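Local atomic coordinates of GTP-binding protein (Pyrococcus horikoshii, PDB entry 1WXQ), a protein that probably binds GTP and may hydrolyse nucleotide, as an Obg-like GTPase with a TGS domain, although its cellular role is unknown. Residues D98-A102 with S173-V177; I131-E135 with E239-Y244; A154-K158 with D194-W198; K318-P324 with H341-K347; L362-L367 with K391-V395. All blocks are in the same frame, centred on the assembly; numbering follows the deposited sequence.

Interaction 1. Residues D98-A102 with S173-V177; sequences DLRMA and SGIGV
Arg100 and Met101, at the centre of a type I turn from Leu99 to Ala102, reach across to the backbone of Gly174 and to Ile175. The arginine leaves CB with CG turned opposite the backbone N (chi1 -178°), which carries the chain over the Gly174 carbonyl: CG lies 3.0 Å from Gly174 O, and CD also passes close to that oxygen. A bend at chi3 then turns the guanidinium toward Ile175, so that NH1 meets Ile175 CD1 at 3.9 Å, the methyl lying near the guanidinium plane at its edge. From the second central residue of the turn, present as selenomethionine, Met101 SE approaches the same Gly174 O at 3.2 Å. Ile175 answers with CG2, which rests against Arg100 O.

Gly176 suits its place because, at its positive phi, a CB would press on the preceding carbonyl. Trp141 of helix 127-147 packs on both Arg100 and Ile175. Replacing Arg100 by an alanine would probably leave Ile175 CD1 without its guanidinium neighbour, and Gly174 O with Met101 SE but no arginine methylenes beside it.

No hydrogen bond joins the two segments directly. Arg100 O and Ile175 O, 2.8 Å apart, are both acceptors, and each receives a hydrogen bond from the amine of Lys215, which also bonds Ala102 O. The chemistry thus implies a shared cation: two carbonyls that would otherwise oppose each other are probably reconciled by a lysine charge placed between the loops.

Interaction 2. Residues I131-E135 with E239-Y244; sequences IEFLE and EEKRGY
Unusually, the single carboxylate of Glu135 is divided between an arginine and a tyrosine of the same short segment, one oxygen to each. Glu135 OE1 takes the salt bridge from Arg242 NH2 at 2.7 Å, fairly straight at 159°. Glu135 OE1 lies close to the guanidinium plane, but NH2 approaches it from above the carboxylate, 45° out of that plane; NH1 adds a weak second bond. Glu135 OE2 accepts Tyr244 OH at 2.5 Å, at the edge of the ring, and Arg211 of helix 200-214 gives this oxygen a cationic partner as well. The same Arg242 NH1 is held 2.8 Å from Glu239 OE1, on its syn lone pair, so arginine bridges two acidic residues and probably eases their proximity.

Beside these polar groups, Ile131 packs between Tyr244 and Glu239. Its CG2 sits over one face of the Tyr244 ring, a CH-pi contact 4.3 Å from the centroid, while CD1 packs on Glu239 CG at 3.4 Å. A branched residue suits two such targets.

Helix 127-147 is thereby fastened to the end of helix 229-241, the connection in the beta-alpha-beta crossover from strand 217-222 to strand 245-249 of the P-loop GTPase fold.

Interaction 3. Residues A154-K158 with D194-W198; sequences AKRIK and DPTKW
Ala154 lays its methyl group against the start of the 3-10 turn at Pro195 and Thr196, with Ala154 CB 3.6 Å from Pro195 CB and equally near Thr196 CG2. The backbones come so close here, 4.7 Å between the CA atoms of Ala154 and Pro195, that a small side chain fits well. Pro195 also sets its CG beside Ala154 O, and Lys155 brushes Thr196 CG2 with its own CG.

Polar contacts lie next to this apolar patch. Lys158 stretches out with CG opposite its backbone N (chi1 -173°) and passes obliquely across the Asp194 carboxylate, its CG 3.4 Å from Asp194 OD1, before a bend at chi4 brings the amine to the other oxygen. There Lys158 NZ forms a salt bridge with Asp194 OD2 at 2.8 Å, on the syn lone pair; a further bond from NZ to Thr196 OG1 is weak. Thr196 OG1 in turn donates to Asp194 OD1 at 2.7 Å, arriving 46° out of the carboxylate plane, and a weak bond from Thr196 N to that oxygen is consistent with an Asx turn. The aspartate is thus held at both oxygens, and its carboxylate is unlikely to turn freely. Lys197 NZ stands 4.4 Å from Lys158 NZ, so the negative group probably tempers the local gathering of positive charge.

The contact joins the end of helix 151-154 and the loop that follows it to the loop leading into helix 200-214. Ile157 and Pro195 both face helix 164-171, through Ala167 and Leu164, while Trp150 covers Pro195 and Trp198 turns its ring to Phe206 of helix 200-214.

Interaction 4. Residues K318-P324 with H341-K347; sequences KLIPVYP and HVFLMKK
Tyr323 places its ring beside Val342 by setting CG opposite the carbonyl carbon (chi1 -58°), while Val342 has its CG2 branch anti to the backbone N; the side chains lie side by side, pointing the same way. Val342 CB makes a CH-pi contact over one ring face, 3.8 Å from the centroid, and CG2 lies over the same ring toward its rim. With an alanine in place of Tyr323, Val342 would probably lose this aromatic cover and a gap would open beside strand 68-77, which the tyrosine also touches.

The backbones pair antiparallel, with Ile320 and Met345 exchanging bonds: Ile320 N gives to Met345 O at 2.8 Å, and Met345 N returns to Ile320 O at 3.0 Å. Val322 and Phe343 form the next hydrogen-bonded pair, Phe343 N reaching Val322 O at 2.8 Å. Pro321 falls in a non-hydrogen-bonded pair with Leu344, where a missing N-H costs nothing on that side. Strand order 2-1-4-3 with a helix across one face fits the ubiquitin-like beta-grasp fold of TGS domains, strands 319-325 and 343-346 being the first two.

Val322 CB packs on Met345 CG (selenomethionine) at 3.8 Å, on the face with Ile320 and Phe343 that is turned to helix 351-358. On the other face Leu319 CD1 meets Leu344 CD1 at 3.6 Å, near Val313 of helix 305-316. Lys347 folds its aliphatic chain across Ile320 CG2.

Interaction 5. Residues L362-L367 with K391-V395; sequences LGKGFL and KIVSV
Phe366 and Ser394 form an antiparallel non-hydrogen-bonded pair with CA atoms 4.2 Å apart, beside which Leu367 N donates to Val393 O at 2.8 Å. On the other flank Val395 N points to Gly365 O, although the position of that oxygen is less certain. Gly365 lies just where the chain leaves helix 360-364; a side chain here would probably crowd Val395, so glycine suits the close approach of the backbones.

Ser394 ties the strand back to the helix. Its hydroxyl OG donates to Leu362 O at 3.0 Å, well off the carbonyl direction (121° at the oxygen) and tilted 19° from its plane; a short polar side chain is what this spot can use, serving a carbonyl in the last turn of the helix.

Edge strand 366-371, with helix 360-364 before it, here meets its inner neighbour, strand 388-394, in the beta-grasp sheet of the TGS domain, with helix 351-358 packed across one face. Leu362, with CG opposite its backbone N (chi1 -153°), turns its branch to Ile392: CG sits 4.0 Å from Ile392 CG2 and CD2 lies near Ile392 CD1. Its other methyl, CD1, comes 3.5 Å from Ser394 OG. Ile392 CG2 is shared, since it also lies 4.1 Å from Phe366 CD1, at the ring edge, the two side chains crossing at about a right angle. A beta-branched residue thus serves two neighbours and also rests on Leu354 and Ala355 of helix 351-358. Leu367 CB approaches Val393 CG1 at 4.2 Å, an apolar pairing next to the backbone bond of the same two residues.

How the interactions relate
Interactions 1, 2 and 3 belong to the GTPase part and interactions 4 and 5 to the sheet of the TGS region. Interaction 2 spans a long stretch of chain that includes all of interaction 3, whereas interaction 1 alternates with both; their centres lie about 20 to 32 Å apart, so loops and helices far apart in sequence are drawn together. Interactions 4 and 5 follow in series, centres about 18 Å apart, on neighbouring strands 319-325 and 388-394. Interaction 5 is remote, about 43 Å from interaction 2 centre to centre, while interaction 4 lies between and touches strand 68-77, joining the two parts of the protein.

Interaction 1. Residues D98-A102 with S173-V177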
# COMPACT_ATOMS: atom_id res chain seq x y z
N ASP A 98 11.05 -10.96 -0.02
CA ASP A 98 10.34 -10.49 -1.19
C ASP A 98 9.59 -9.25 -0.70
O ASP A 98 9.11 -8.45 -1.49
CB ASP A 98 9.31 -11.52 -1.67
CG ASP A 98 9.95 -12.83 -2.10
OD1 ASP A 98 10.95 -12.78 -2.84
OD2 ASP A 98 9.43 -13.90 -1.71
N LEU A 99 9.49 -9.13 0.62
CA LEU A 99 8.78 -8.01 1.25
C LEU A 99 9.70 -6.83 1.54
O LEU A 99 9.23 -5.71 1.74
CB LEU A 99 8.14 -8.49 2.55
CG LEU A 99 9.06 -8.79 3.74
CD1 LEU A 99 9.40 -7.50 4.46
CD2 LEU A 99 8.38 -9.75 4.69
N ARG A 100 11.00 -7.08 1.56
CA ARG A 100 12.02 -6.06 1.84
C ARG A 100 11.73 -4.65 1.30
O ARG A 100 11.90 -3.67 2.01
CB ARG A 100 13.38 -6.55 1.33
CG ARG A 100 14.56 -5.61 1.58
CD ARG A 100 15.83 -6.16 0.96
NE ARG A 100 16.21 -7.45 1.53
CZ ARG A 100 16.68 -7.63 2.76
NH1 ARG A 100 16.84 -6.58 3.56
NH2 ARG A 100 16.99 -8.85 3.19
N MSE A 101 11.29 -4.56 0.05
CA MSE A 101 11.01 -3.26 -0.57
C MSE A 101 9.54 -2.89 -0.63
O MSE A 101 9.16 -1.90 -1.26
CB MSE A 101 11.58 -3.23 -1.99
CG MSE A 101 13.11 -3.20 -2.05
SE MSE A 101 13.82 -1.70 -1.04
CE MSE A 101 12.72 -0.28 -1.78
N ALA A 102 8.70 -3.66 0.03
CA ALA A 102 7.28 -3.39 0.02
C ALA A 102 6.93 -2.08 0.71
O ALA A 102 7.47 -1.77 1.76
CB ALA A 102 6.53 -4.54 0.69
N SER A 173 18.54 1.42 4.56
CA SER A 173 18.11 1.89 3.23
C SER A 173 17.59 0.73 2.40
O SER A 173 16.74 0.92 1.53
CB SER A 173 19.28 2.54 2.46
OG SER A 173 19.45 3.90 2.81
N GLY A 174 18.08 -0.47 2.68
CA GLY A 174 17.65 -1.64 1.93
C GLY A 174 16.20 -2.07 2.08
O GLY A 174 15.70 -2.90 1.31
N ILE A 175 15.51 -1.51 3.06
CA ILE A 175 14.12 -1.88 3.28
C ILE A 175 13.14 -0.79 2.85
O ILE A 175 11.93 -1.01 2.80
CB ILE A 175 13.89 -2.27 4.76
CG1 ILE A 175 14.76 -3.48 5.11
CG2 ILE A 175 12.43 -2.64 4.99
CD1 ILE A 175 16.21 -3.15 5.35
N GLY A 176 13.67 0.38 2.52
CA GLY A 176 12.81 1.47 2.09
C GLY A 176 12.70 2.61 3.09
O GLY A 176 11.83 3.47 2.95
N VAL A 177 13.56 2.63 4.09
CA VAL A 177 13.51 3.68 5.11
C VAL A 177 14.15 5.04 4.68
O VAL A 177 15.24 5.04 4.13
CB VAL A 177 14.21 3.18 6.40
CG1 VAL A 177 14.25 4.28 7.43
CG2 VAL A 177 13.49 1.95 6.98

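Interaction 2. Residues I131-E135 with E239-Y244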
# COMPACT_ATOMS: atom_id res chain seq x y z
N ILE A 131 -1.70 -12.98 12.90
CA ILE A 131 -1.43 -11.59 12.59
C ILE A 131 -0.26 -11.17 13.46
O ILE A 131 0.70 -10.56 12.98
CB ILE A 131 -2.64 -10.69 12.92
CG1 ILE A 131 -3.84 -11.14 12.08
CG2 ILE A 131 -2.34 -9.24 12.62
CD1 ILE A 131 -5.05 -10.27 12.26
N GLU A 132 -0.34 -11.52 14.73
CA GLU A 132 0.72 -11.20 15.65
C GLU A 132 2.00 -11.94 15.26
O GLU A 132 3.09 -11.38 15.35
CB GLU A 132 0.31 -11.56 17.07
CG GLU A 132 0.55 -10.43 18.04
CD GLU A 132 1.26 -10.89 19.28
OE1 GLU A 132 0.71 -11.77 19.99
OE2 GLU A 132 2.36 -10.36 19.55
N PHE A 133 1.86 -13.18 14.80
CA PHE A 133 3.03 -13.95 14.39
C PHE A 133 3.83 -13.15 13.37
O PHE A 133 4.99 -12.82 13.60
CB PHE A 133 2.64 -15.29 13.76
CG PHE A 133 3.82 -16.08 13.24
CD1 PHE A 133 4.61 -16.85 14.10
CD2 PHE A 133 4.18 -16.02 11.90
CE1 PHE A 133 5.74 -17.54 13.63
CE2 PHE A 133 5.31 -16.71 11.42
CZ PHE A 133 6.09 -17.47 12.29
N LEU A 134 3.19 -12.85 12.24
CA LEU A 134 3.83 -12.08 11.16
C LEU A 134 4.48 -10.81 11.72
O LEU A 134 5.62 -10.47 11.40
CB LEU A 134 2.77 -11.68 10.12
CG LEU A 134 3.19 -11.65 8.64
CD1 LEU A 134 2.29 -10.67 7.92
CD2 LEU A 134 4.64 -11.25 8.48
N GLU A 135 3.72 -10.12 12.55
CA GLU A 135 4.14 -8.89 13.20
C GLU A 135 5.54 -8.98 13.83
O GLU A 135 6.45 -8.22 13.48
CB GLU A 135 3.08 -8.55 14.26
CG GLU A 135 3.04 -7.11 14.70
CD GLU A 135 1.62 -6.66 14.97
OE1 GLU A 135 0.82 -7.48 15.47
OE2 GLU A 135 1.30 -5.48 14.69
N GLU A 239 -8.73 -6.42 15.91
CA GLU A 239 -7.61 -5.86 15.19
C GLU A 239 -7.68 -4.37 14.84
O GLU A 239 -6.64 -3.72 14.73
CB GLU A 239 -7.34 -6.68 13.93
CG GLU A 239 -6.73 -8.05 14.21
CD GLU A 239 -5.54 -7.97 15.15
OE1 GLU A 239 -4.75 -7.01 15.04
OE2 GLU A 239 -5.38 -8.87 16.01
N GLU A 240 -8.88 -3.82 14.66
CA GLU A 240 -8.94 -2.41 14.31
C GLU A 240 -8.57 -1.55 15.52
O GLU A 240 -8.30 -0.35 15.38
CB GLU A 240 -10.32 -2.04 13.74
CG GLU A 240 -10.65 -2.75 12.40
CD GLU A 240 -11.45 -1.88 11.42
OE1 GLU A 240 -12.43 -1.22 11.84
OE2 GLU A 240 -11.12 -1.86 10.21
N LYS A 241 -8.55 -2.16 16.69
CA LYS A 241 -8.15 -1.43 17.88
C LYS A 241 -6.62 -1.41 17.91
O LYS A 241 -6.01 -0.49 18.47
CB LYS A 241 -8.67 -2.10 19.15
CG LYS A 241 -10.09 -1.74 19.50
CD LYS A 241 -10.34 -2.05 20.97
CE LYS A 241 -11.68 -1.49 21.44
NZ LYS A 241 -11.79 -1.57 22.93
N ARG A 242 -6.01 -2.42 17.30
CA ARG A 242 -4.55 -2.55 17.26
C ARG A 242 -3.90 -1.79 16.11
O ARG A 242 -2.70 -1.95 15.86
CB ARG A 242 -4.14 -4.02 17.17
CG ARG A 242 -4.60 -4.84 18.35
CD ARG A 242 -4.13 -6.30 18.25
NE ARG A 242 -2.69 -6.44 18.44
CZ ARG A 242 -1.81 -6.61 17.45
NH1 ARG A 242 -2.23 -6.64 16.19
NH2 ARG A 242 -0.52 -6.74 17.72
N GLY A 243 -4.67 -0.98 15.40
CA GLY A 243 -4.10 -0.22 14.29
C GLY A 243 -4.08 -0.96 12.96
O GLY A 243 -3.27 -0.64 12.08
N TYR A 244 -4.97 -1.94 12.81
CA TYR A 244 -5.06 -2.72 11.58
C TYR A 244 -6.41 -2.59 10.90
O TYR A 244 -7.45 -2.62 11.56
CB TYR A 244 -4.83 -4.20 11.86
CG TYR A 244 -3.39 -4.61 11.99
CD1 TYR A 244 -2.53 -4.57 10.88
CD2 TYR A 244 -2.88 -5.05 13.20
CE1 TYR A 244 -1.20 -4.97 10.99
CE2 TYR A 244 -1.56 -5.46 13.33
CZ TYR A 244 -0.72 -5.42 12.21
OH TYR A 244 0.59 -5.83 12.33

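Interaction 3. Residues A154-K158 with D194-W198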
# COMPACT_ATOMS: atom_id res chain seq x y z
N ALA A 154 27.56 2.70 16.89
CA ALA A 154 27.32 3.87 17.72
C ALA A 154 28.58 4.72 17.91
O ALA A 154 28.53 5.93 18.10
CB ALA A 154 26.80 3.39 19.08
N LYS A 155 29.74 4.04 17.90
CA LYS A 155 30.96 4.78 18.17
C LYS A 155 31.65 5.25 16.88
O LYS A 155 32.53 6.10 16.89
CB LYS A 155 31.90 3.87 18.96
CG LYS A 155 31.25 3.34 20.23
CD LYS A 155 32.27 2.84 21.24
CE LYS A 155 32.57 1.35 21.08
NZ LYS A 155 32.74 0.74 22.40
N ARG A 156 31.26 4.66 15.74
CA ARG A 156 31.77 5.16 14.47
C ARG A 156 31.06 6.44 14.01
O ARG A 156 30.94 6.74 12.83
CB ARG A 156 31.60 4.07 13.41
CG ARG A 156 32.59 4.21 12.26
CD ARG A 156 31.90 4.62 10.95
NE ARG A 156 30.53 4.09 10.91
CZ ARG A 156 29.90 4.11 9.72
NH1 ARG A 156 30.51 4.57 8.65
NH2 ARG A 156 28.64 3.65 9.64
N ILE A 157 30.43 7.05 15.05
CA ILE A 157 29.42 8.06 14.74
C ILE A 157 29.27 9.08 15.86
O ILE A 157 28.70 10.15 15.71
CB ILE A 157 28.09 7.34 14.49
CG1 ILE A 157 28.19 6.51 13.20
CG2 ILE A 157 26.95 8.36 14.31
CD1 ILE A 157 27.11 5.56 13.15
N LYS A 158 29.78 8.70 17.05
CA LYS A 158 29.79 9.59 18.20
C LYS A 158 31.02 10.50 18.17
O LYS A 158 31.05 11.57 18.76
CB LYS A 158 29.80 8.74 19.46
CG LYS A 158 29.64 9.58 20.73
CD LYS A 158 30.32 8.94 21.94
CE LYS A 158 30.21 9.81 23.20
NZ LYS A 158 29.33 9.16 24.17
N ASP A 194 22.98 10.57 20.37
CA ASP A 194 24.18 9.77 20.65
C ASP A 194 23.75 8.31 20.67
O ASP A 194 23.16 7.86 21.64
CB ASP A 194 24.78 10.15 22.01
CG ASP A 194 26.10 9.45 22.27
OD1 ASP A 194 26.46 8.53 21.50
OD2 ASP A 194 26.79 9.81 23.26
N PRO A 195 24.03 7.57 19.60
CA PRO A 195 23.62 6.15 19.60
C PRO A 195 24.15 5.33 20.78
O PRO A 195 23.44 4.49 21.31
CB PRO A 195 24.11 5.64 18.25
CG PRO A 195 25.27 6.58 17.92
CD PRO A 195 24.75 7.92 18.37
N THR A 196 25.39 5.57 21.20
CA THR A 196 25.98 4.83 22.31
C THR A 196 25.09 4.82 23.56
O THR A 196 25.28 4.00 24.46
CB THR A 196 27.36 5.41 22.73
OG1 THR A 196 27.17 6.69 23.37
CG2 THR A 196 28.27 5.56 21.52
N LYS A 197 24.14 5.75 23.61
CA LYS A 197 23.22 5.83 24.74
C LYS A 197 22.00 4.91 24.54
O LYS A 197 21.28 4.62 25.49
CB LYS A 197 22.75 7.27 24.95
CG LYS A 197 23.84 8.17 25.50
CD LYS A 197 25.01 7.41 26.09
CE LYS A 197 26.25 8.30 26.14
NZ LYS A 197 26.34 9.14 27.37
N TRP A 198 21.76 4.47 23.31
CA TRP A 198 20.64 3.59 22.98
C TRP A 198 20.74 2.22 23.65
O TRP A 198 21.80 1.59 23.61
CB TRP A 198 20.54 3.38 21.46
CG TRP A 198 19.98 4.56 20.70
CD1 TRP A 198 20.21 5.88 20.95
CD2 TRP A 198 19.11 4.51 19.55
NE1 TRP A 198 19.56 6.66 20.03
CE2 TRP A 198 18.87 5.85 19.16
CE3 TRP A 198 18.52 3.47 18.82
CZ2 TRP A 198 18.06 6.17 18.06
CZ3 TRP A 198 17.72 3.80 17.72
CH2 TRP A 198 17.50 5.14 17.36

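Interaction 4. Residues K318-P324 with H341-K347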
# COMPACT_ATOMS: atom_id res chain seq x y z
N LYS A 318 -1.93 6.56 1.83
CA LYS A 318 -2.52 7.87 1.60
C LYS A 318 -2.13 8.51 0.27
O LYS A 318 -1.79 9.69 0.20
CB LYS A 318 -2.15 8.81 2.75
CG LYS A 318 -2.63 8.35 4.12
CD LYS A 318 -2.99 9.53 5.01
CE LYS A 318 -1.80 10.47 5.23
NZ LYS A 318 -2.19 11.73 5.92
N LEU A 319 -2.19 7.73 -0.80
CA LEU A 319 -1.87 8.24 -2.12
C LEU A 319 -3.14 8.86 -2.70
O LEU A 319 -4.25 8.47 -2.34
CB LEU A 319 -1.36 7.11 -3.01
CG LEU A 319 -0.12 6.39 -2.46
CD1 LEU A 319 0.14 5.12 -3.24
CD2 LEU A 319 1.09 7.32 -2.53
N ILE A 320 -2.98 9.85 -3.57
CA ILE A 320 -4.11 10.50 -4.21
C ILE A 320 -3.77 10.60 -5.69
O ILE A 320 -2.62 10.84 -6.04
CB ILE A 320 -4.34 11.92 -3.67
CG1 ILE A 320 -3.06 12.75 -3.82
CG2 ILE A 320 -4.82 11.87 -2.23
CD1 ILE A 320 -3.27 14.24 -3.56
N PRO A 321 -4.76 10.42 -6.57
CA PRO A 321 -4.50 10.51 -8.02
C PRO A 321 -4.34 11.99 -8.45
O PRO A 321 -5.04 12.86 -7.94
CB PRO A 321 -5.73 9.85 -8.65
CG PRO A 321 -6.46 9.17 -7.50
CD PRO A 321 -6.17 10.07 -6.32
N VAL A 322 -3.43 12.25 -9.38
CA VAL A 322 -3.18 13.61 -9.86
C VAL A 322 -2.77 13.56 -11.33
O VAL A 322 -1.96 12.72 -11.73
CB VAL A 322 -2.06 14.27 -9.01
CG1 VAL A 322 -1.61 15.58 -9.65
CG2 VAL A 322 -2.57 14.52 -7.60
N TYR A 323 -3.32 14.45 -12.14
CA TYR A 323 -3.04 14.47 -13.58
C TYR A 323 -2.42 15.75 -14.11
O TYR A 323 -3.05 16.81 -14.05
CB TYR A 323 -4.32 14.22 -14.38
CG TYR A 323 -5.04 12.93 -14.08
CD1 TYR A 323 -5.75 12.76 -12.89
CD2 TYR A 323 -5.05 11.89 -15.01
CE1 TYR A 323 -6.47 11.58 -12.65
CE2 TYR A 323 -5.76 10.72 -14.78
CZ TYR A 323 -6.47 10.57 -13.60
OH TYR A 323 -7.20 9.42 -13.40
N PRO A 324 -1.20 15.68 -14.66
CA PRO A 324 -0.49 16.83 -15.21
C PRO A 324 -0.82 17.01 -16.69
O PRO A 324 -0.77 16.05 -17.46
CB PRO A 324 0.97 16.48 -15.00
CG PRO A 324 0.96 15.03 -15.28
CD PRO A 324 -0.27 14.54 -14.52
N HIS A 341 -1.45 11.13 -18.54
CA HIS A 341 -0.92 10.39 -17.40
C HIS A 341 -1.52 10.72 -16.05
O HIS A 341 -2.08 11.80 -15.83
CB HIS A 341 0.59 10.57 -17.31
CG HIS A 341 1.31 10.29 -18.59
ND1 HIS A 341 1.38 11.22 -19.61
CD2 HIS A 341 1.98 9.20 -19.01
CE1 HIS A 341 2.07 10.70 -20.61
NE2 HIS A 341 2.45 9.48 -20.28
N VAL A 342 -1.39 9.76 -15.14
CA VAL A 342 -1.89 9.90 -13.78
C VAL A 342 -0.79 9.47 -12.83
O VAL A 342 -0.12 8.46 -13.06
CB VAL A 342 -3.11 8.99 -13.52
CG1 VAL A 342 -2.75 7.54 -13.83
CG2 VAL A 342 -3.54 9.11 -12.07
N PHE A 343 -0.62 10.22 -11.75
CA PHE A 343 0.39 9.86 -10.77
C PHE A 343 -0.17 9.75 -9.36
O PHE A 343 -1.02 10.54 -8.93
CB PHE A 343 1.55 10.86 -10.82
CG PHE A 343 2.37 10.76 -12.08
CD1 PHE A 343 3.28 9.73 -12.25
CD2 PHE A 343 2.20 11.68 -13.11
CE1 PHE A 343 4.01 9.60 -13.44
CE2 PHE A 343 2.92 11.56 -14.31
CZ PHE A 343 3.83 10.52 -14.47
N LEU A 344 0.29 8.73 -8.65
CA LEU A 344 -0.10 8.51 -7.28
C LEU A 344 0.85 9.39 -6.46
O LEU A 344 2.05 9.12 -6.38
CB LEU A 344 0.10 7.03 -6.91
CG LEU A 344 -0.85 5.91 -7.38
CD1 LEU A 344 -0.58 4.57 -6.68
CD2 LEU A 344 -2.28 6.37 -7.12
N MSE A 345 0.32 10.47 -5.90
CA MSE A 345 1.11 11.39 -5.09
C MSE A 345 0.78 11.18 -3.61
O MSE A 345 -0.36 10.87 -3.26
CB MSE A 345 0.79 12.84 -5.46
CG MSE A 345 0.92 13.15 -6.94
SE MSE A 345 2.63 12.57 -7.60
CE MSE A 345 3.73 13.90 -6.70
N LYS A 346 1.77 11.38 -2.75
CA LYS A 346 1.53 11.26 -1.34
C LYS A 346 0.84 12.52 -0.87
O LYS A 346 1.13 13.62 -1.31
CB LYS A 346 2.89 11.12 -0.64
CG LYS A 346 2.77 11.17 0.88
CD LYS A 346 2.46 9.80 1.48
CE LYS A 346 2.28 9.86 3.00
NZ LYS A 346 2.13 8.50 3.53
N LYS A 347 -0.15 12.41 0.01
CA LYS A 347 -0.86 13.61 0.45
C LYS A 347 0.19 14.52 1.10
O LYS A 347 1.05 14.05 1.86
CB LYS A 347 -1.99 13.28 1.44
CG LYS A 347 -3.18 12.54 0.81
CD LYS A 347 -4.35 12.34 1.79
CE LYS A 347 -5.67 11.91 1.09
NZ LYS A 347 -5.68 10.56 0.41

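Interaction 5. Residues L362-L367 with K391-V395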
# COMPACT_ATOMS: atom_id res chain seq x y z
N LEU A 362 11.84 19.48 -15.39
CA LEU A 362 10.55 20.09 -15.15
C LEU A 362 10.53 20.55 -13.70
O LEU A 362 10.14 21.68 -13.40
CB LEU A 362 9.41 19.09 -15.38
CG LEU A 362 8.05 19.65 -15.81
CD1 LEU A 362 8.20 20.33 -17.17
CD2 LEU A 362 7.00 18.53 -15.90
N GLY A 363 10.97 19.67 -12.81
CA GLY A 363 11.00 20.00 -11.40
C GLY A 363 11.98 21.12 -11.09
O GLY A 363 11.69 22.04 -10.32
N LYS A 364 13.15 21.06 -11.71
CA LYS A 364 14.15 22.09 -11.48
C LYS A 364 13.72 23.45 -12.00
O LYS A 364 13.75 24.43 -11.26
CB LYS A 364 15.48 21.67 -12.11
CG LYS A 364 16.16 20.54 -11.37
CD LYS A 364 16.37 20.90 -9.91
CE LYS A 364 17.31 19.94 -9.22
NZ LYS A 364 17.57 20.35 -7.82
N GLY A 365 13.30 23.50 -13.26
CA GLY A 365 12.88 24.77 -13.83
C GLY A 365 11.48 25.19 -13.44
O GLY A 365 10.88 26.03 -14.11
N PHE A 366 10.95 24.64 -12.34
CA PHE A 366 9.60 24.95 -11.89
C PHE A 366 9.39 26.41 -11.57
O PHE A 366 10.23 27.05 -10.94
CB PHE A 366 9.23 24.11 -10.66
CG PHE A 366 7.83 24.35 -10.15
CD1 PHE A 366 6.74 23.74 -10.76
CD2 PHE A 366 7.59 25.22 -9.08
CE1 PHE A 366 5.44 23.98 -10.32
CE2 PHE A 366 6.30 25.46 -8.64
CZ PHE A 366 5.22 24.84 -9.26
N LEU A 367 8.27 26.95 -12.02
CA LEU A 367 7.95 28.35 -11.73
C LEU A 367 6.65 28.39 -10.93
O LEU A 367 6.60 28.96 -9.84
CB LEU A 367 7.84 29.16 -13.02
CG LEU A 367 9.14 29.35 -13.84
CD1 LEU A 367 8.90 30.29 -15.00
CD2 LEU A 367 10.24 29.91 -12.92
N LYS A 391 -1.61 22.18 -14.42
CA LYS A 391 -0.72 22.67 -15.47
C LYS A 391 0.61 23.12 -14.84
O LYS A 391 0.64 23.99 -13.96
CB LYS A 391 -1.37 23.83 -16.23
CG LYS A 391 -0.44 24.64 -17.17
CD LYS A 391 0.12 24.17 -18.51
CE LYS A 391 1.30 24.89 -19.17
NZ LYS A 391 1.13 26.05 -20.04
N ILE A 392 1.70 22.52 -15.28
CA ILE A 392 3.02 22.86 -14.77
C ILE A 392 3.77 23.83 -15.70
O ILE A 392 3.85 23.63 -16.91
CB ILE A 392 3.88 21.59 -14.56
CG1 ILE A 392 3.18 20.66 -13.55
CG2 ILE A 392 5.27 21.97 -14.10
CD1 ILE A 392 3.86 19.32 -13.36
N VAL A 393 4.31 24.88 -15.10
CA VAL A 393 5.05 25.89 -15.84
C VAL A 393 6.51 25.87 -15.40
O VAL A 393 6.82 26.17 -14.25
CB VAL A 393 4.47 27.28 -15.59
CG1 VAL A 393 5.28 28.34 -16.30
CG2 VAL A 393 3.03 27.32 -16.05
N SER A 394 7.40 25.51 -16.32
CA SER A 394 8.82 25.46 -16.00
C SER A 394 9.70 26.15 -17.02
O SER A 394 9.45 26.08 -18.22
CB SER A 394 9.28 24.01 -15.87
OG SER A 394 8.29 23.22 -15.25
N VAL A 395 10.74 26.83 -16.53
CA VAL A 395 11.69 27.50 -17.40
C VAL A 395 12.32 26.37 -18.22
O VAL A 395 12.72 25.34 -17.67
CB VAL A 395 12.78 28.23 -16.58
CG1 VAL A 395 13.66 27.23 -15.85
CG2 VAL A 395 13.61 29.12 -17.50